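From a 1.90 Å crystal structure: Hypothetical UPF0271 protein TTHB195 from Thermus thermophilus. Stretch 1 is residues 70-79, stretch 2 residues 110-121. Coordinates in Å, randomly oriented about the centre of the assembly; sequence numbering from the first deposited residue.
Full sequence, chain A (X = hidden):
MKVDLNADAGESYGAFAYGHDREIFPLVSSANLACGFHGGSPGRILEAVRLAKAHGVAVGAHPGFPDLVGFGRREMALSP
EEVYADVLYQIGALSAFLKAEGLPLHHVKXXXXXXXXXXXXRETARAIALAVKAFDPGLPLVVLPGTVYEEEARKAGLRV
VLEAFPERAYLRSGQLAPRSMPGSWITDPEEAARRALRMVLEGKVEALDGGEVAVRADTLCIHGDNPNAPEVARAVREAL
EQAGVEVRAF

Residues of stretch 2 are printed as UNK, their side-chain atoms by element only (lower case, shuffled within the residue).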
# COMPACT_ATOMS: atom_id res chain seq x y z
N GLY A 70 -0.20 10.39 2.40
CA GLY A 70 -0.67 11.77 2.48
C GLY A 70 -1.66 12.00 3.62
O GLY A 70 -2.16 13.11 3.81
N PHE A 71 -1.93 10.94 4.38
CA PHE A 71 -2.85 10.98 5.52
C PHE A 71 -4.25 11.45 5.10
O PHE A 71 -4.98 12.06 5.89
CB PHE A 71 -2.31 11.90 6.62
CG PHE A 71 -2.93 11.68 7.97
CD1 PHE A 71 -2.76 10.46 8.64
CD2 PHE A 71 -3.69 12.67 8.58
CE1 PHE A 71 -3.33 10.24 9.90
CE2 PHE A 71 -4.27 12.46 9.84
CZ PHE A 71 -4.09 11.25 10.49
N GLY A 72 -4.61 11.17 3.85
CA GLY A 72 -5.90 11.56 3.32
C GLY A 72 -6.14 13.06 3.35
O GLY A 72 -7.28 13.50 3.35
N ARG A 73 -5.07 13.84 3.36
CA ARG A 73 -5.18 15.29 3.40
C ARG A 73 -5.03 15.92 2.02
O ARG A 73 -5.05 17.15 1.89
CB ARG A 73 -4.11 15.87 4.32
CG ARG A 73 -4.14 15.36 5.75
CD ARG A 73 -5.28 15.98 6.53
NE ARG A 73 -5.12 15.78 7.97
CZ ARG A 73 -5.94 16.28 8.89
NH1 ARG A 73 -6.98 17.02 8.52
NH2 ARG A 73 -5.72 16.04 10.18
N ARG A 74 -4.88 15.09 1.00
CA ARG A 74 -4.70 15.59 -0.36
C ARG A 74 -5.87 15.29 -1.28
O ARG A 74 -6.36 14.17 -1.34
CB ARG A 74 -3.40 15.02 -0.95
CG ARG A 74 -2.18 15.31 -0.07
CD ARG A 74 -0.88 14.83 -0.69
NE ARG A 74 -0.80 13.37 -0.80
CZ ARG A 74 0.29 12.72 -1.19
NH1 ARG A 74 1.39 13.40 -1.49
NH2 ARG A 74 0.29 11.39 -1.28
N GLU A 75 -6.33 16.32 -1.98
CA GLU A 75 -7.44 16.18 -2.93
C GLU A 75 -7.10 15.10 -3.95
O GLU A 75 -5.98 15.06 -4.46
CB GLU A 75 -7.67 17.52 -3.64
CG GLU A 75 -8.41 17.45 -4.98
CD GLU A 75 -9.84 16.94 -4.86
OE1 GLU A 75 -10.33 16.75 -3.72
OE2 GLU A 75 -10.48 16.73 -5.92
N MET A 76 -8.06 14.22 -4.22
CA MET A 76 -7.90 13.14 -5.20
C MET A 76 -9.12 13.11 -6.12
O MET A 76 -10.26 13.15 -5.65
CB MET A 76 -7.77 11.77 -4.50
CG MET A 76 -6.46 11.55 -3.76
SD MET A 76 -6.28 9.86 -3.18
CE MET A 76 -5.93 8.98 -4.73
N ALA A 77 -8.87 13.02 -7.42
CA ALA A 77 -9.96 13.01 -8.39
C ALA A 77 -10.72 11.68 -8.47
O ALA A 77 -10.73 11.02 -9.51
CB ALA A 77 -9.41 13.37 -9.77
N LEU A 78 -11.37 11.29 -7.37
CA LEU A 78 -12.14 10.06 -7.35
C LEU A 78 -13.50 10.28 -8.02
O LEU A 78 -14.11 11.33 -7.84
CB LEU A 78 -12.39 9.57 -5.92
CG LEU A 78 -11.50 8.48 -5.31
CD1 LEU A 78 -10.05 8.97 -5.24
CD2 LEU A 78 -12.01 8.14 -3.92
N SER A 79 -13.96 9.30 -8.79
CA SER A 79 -15.26 9.41 -9.44
C SER A 79 -16.28 9.16 -8.33
O SER A 79 -15.95 8.59 -7.30
CB SER A 79 -15.42 8.33 -10.51
OG SER A 79 -15.41 7.04 -9.93
N UNK A 110 -16.79 12.12 7.21
CA UNK A 110 -15.65 12.06 6.27
C UNK A 110 -14.41 12.72 6.85
O UNK A 110 -14.51 13.65 7.65
c UNK A 110 -17.67 12.61 5.12
c UNK A 110 -17.95 12.79 6.59
c UNK A 110 -16.17 12.81 5.04
N UNK A 111 -13.24 12.24 6.43
CA UNK A 111 -11.97 12.79 6.91
C UNK A 111 -11.21 13.63 5.89
O UNK A 111 -11.28 13.39 4.68
n UNK A 111 -7.48 12.55 7.15
n UNK A 111 -9.10 12.77 8.53
c UNK A 111 -9.60 12.06 7.45
c UNK A 111 -11.04 11.65 7.35
c UNK A 111 -7.83 13.05 8.32
c UNK A 111 -8.56 11.92 6.59
N UNK A 112 -10.47 14.61 6.40
CA UNK A 112 -9.64 15.48 5.59
C UNK A 112 -10.12 15.96 4.24
O UNK A 112 -11.19 16.56 4.13
N UNK A 113 -9.32 15.71 3.20
CA UNK A 113 -9.64 16.15 1.85
C UNK A 113 -10.97 15.63 1.32
O UNK A 113 -11.61 16.30 0.51
c UNK A 113 -8.51 15.79 0.90
N UNK A 114 -11.39 14.45 1.77
CA UNK A 114 -12.67 13.90 1.32
C UNK A 114 -13.78 14.80 1.87
O UNK A 114 -14.74 15.12 1.17
c UNK A 114 -14.43 11.79 -0.05
c UNK A 114 -14.20 11.77 1.46
c UNK A 114 -14.17 10.33 1.98
c UNK A 114 -12.87 12.47 1.82
N UNK A 115 -13.63 15.19 3.13
CA UNK A 115 -14.59 16.06 3.80
C UNK A 115 -14.69 17.37 3.01
O UNK A 115 -15.78 17.81 2.64
c UNK A 115 -15.79 19.01 7.39
c UNK A 115 -15.11 17.05 6.12
c UNK A 115 -16.28 16.41 6.55
c UNK A 115 -14.12 16.34 5.23
c UNK A 115 -16.94 18.36 7.81
c UNK A 115 -17.19 17.05 7.40
o UNK A 115 -17.82 18.99 8.65
c UNK A 115 -14.89 18.36 6.55
N UNK A 116 -13.53 17.97 2.73
CA UNK A 116 -13.49 19.22 1.99
C UNK A 116 -14.06 19.08 0.57
O UNK A 116 -14.77 19.97 0.10
c UNK A 116 -12.05 19.75 1.92
c UNK A 116 -10.00 20.64 3.06
c UNK A 116 -12.27 21.17 3.97
c UNK A 116 -11.42 20.12 3.27
N UNK A 117 -13.75 17.98 -0.11
CA UNK A 117 -14.26 17.77 -1.46
C UNK A 117 -15.78 17.69 -1.40
O UNK A 117 -16.48 18.21 -2.26
c UNK A 117 -13.41 14.96 -4.04
c UNK A 117 -13.99 16.28 -3.54
c UNK A 117 -13.68 16.48 -2.06
n UNK A 117 -13.02 15.79 -6.37
c UNK A 117 -13.65 14.74 -5.53
N UNK A 118 -16.28 17.03 -0.35
CA UNK A 118 -17.72 16.88 -0.15
C UNK A 118 -18.41 18.23 0.07
O UNK A 118 -19.51 18.47 -0.43
c UNK A 118 -17.99 15.97 1.03
N UNK A 119 -17.75 19.11 0.82
CA UNK A 119 -18.32 20.42 1.11
C UNK A 119 -18.49 21.33 -0.10
O UNK A 119 -19.26 22.29 -0.05
c UNK A 119 -17.49 21.14 2.18
s UNK A 119 -17.62 20.40 3.84
N UNK A 120 -17.77 21.04 -1.18
CA UNK A 120 -17.87 21.87 -2.38
C UNK A 120 -18.25 21.11 -3.65
O UNK A 120 -18.46 21.71 -4.70
n UNK A 120 -13.12 20.52 -4.62
c UNK A 120 -15.34 21.72 -2.73
c UNK A 120 -14.06 22.54 -2.86
c UNK A 120 -12.45 20.78 -3.51
n UNK A 120 -11.35 20.09 -3.23
c UNK A 120 -16.56 22.62 -2.61
n UNK A 120 -12.86 21.73 -2.67
N UNK A 121 -18.35 19.78 -3.56
CA UNK A 121 -18.68 18.97 -4.73
C UNK A 121 -19.91 18.10 -4.50
O UNK A 121 -19.86 17.12 -3.76
o UNK A 121 -17.60 16.09 -6.38
o UNK A 121 -17.99 17.98 -7.41
c UNK A 121 -17.71 17.33 -6.39
c UNK A 121 -17.48 18.09 -5.10
O HOH W 1 -9.50 11.95 3.13
O HOH W 2 -10.14 17.94 -1.19
O HOH W 3 -13.16 14.29 -9.24

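Position 110 carries three carbons that close a ring onto its own backbone N, the mark of proline; Pro 110 makes no contact with stretch 1.

Position 111 has one carbon leading to a five-membered ring of three carbons and two nitrogens, and a ring nitrogen lies 2.8 Å from Phe 71 O: histidine. Chi1 of 162° (t) carries the ring of His 111 to the glycine-rich turn, a type I' turn from Gly 70 to Arg 73. There His 111 NE2 donates to Phe 71 O, with the oxygen near the ring plane. The ring also presents its edge to the face of the Phe 71 ring, an offset edge-to-face pair with planes at 84°, while His 111 CE1 lies over one face of the Arg 73 guanidinium, 3.8 Å from Arg 73 CZ.

Position 112 has no side-chain atoms and a positive phi of 39°, and its CA lies 3.8 Å from Gly 72 O: glycine. An ideal CB on Gly 112 would sit 2.6 Å from Gly 72 O, a clash, so both the backbone angles and the packing suit the bare residue.

Position 113 bears a single carbon, which points toward stretch 1 and lies 3.5 Å from Arg 74 C, hence alanine. Ala 113 N donates to Gly 72 O at 3.0 Å, and Ala 113 CB is 3.7 Å from Glu 75 N. The methyl of Ala 113 thus packs directly against the extended backbone.

Position 114 holds four carbons forked at the second, in the leucine pattern with chi1 t; the CA-to-CB bond of Leu 114 points sideways, and the residue makes no contact with stretch 1. Position 115, one carbon and then a six-carbon ring bearing an oxygen, is tyrosine, and Tyr 115 is out of reach. Position 116 again has four carbons forked at the second. Leu 116 directs its CA-to-CB bond toward stretch 1, yet its side chain makes no contact there.

Position 117 has four carbons in a row ending in a nitrogen that lies 2.7 Å from Glu 75 OE2, a lysine. Chi1 to chi3 of Lys 117 are all t, so the chain reaches out before Lys 117 NZ meets Glu 75 OE2 in a hydrogen-bonded salt bridge. Lys 117 CE passes 3.7 Å from Met 76 O.

Position 118, one carbon, is Ala 118; position 119, a carbon and then a sulfur, is Cys 119. Neither touches stretch 1. Position 120 has three carbons, a nitrogen, and a carbon carrying two more nitrogens, one of them 3.5 Å from Glu 75 OE1: arginine. Arg 120 NH2 forms this longer salt bridge. Position 121, two carbons with two oxygens on the second, is Asp 121, whose side chain caps the next helix.

The contact works by tiers along the helix. At its beginning, two carbonyls of the turn receive a histidine and a backbone N, and water 1 links Gly 72 O to His 111 O. A small methyl then allows close backbone packing. Farther along, Glu 75 serves two cations, with water 2 joining its OE1 to Ala 113 O. The rule is economy: glycine and alanine permit closeness, while long charged chains span the wider gap.

Stretch 2, residues 110-121: PHGALYLKACRD
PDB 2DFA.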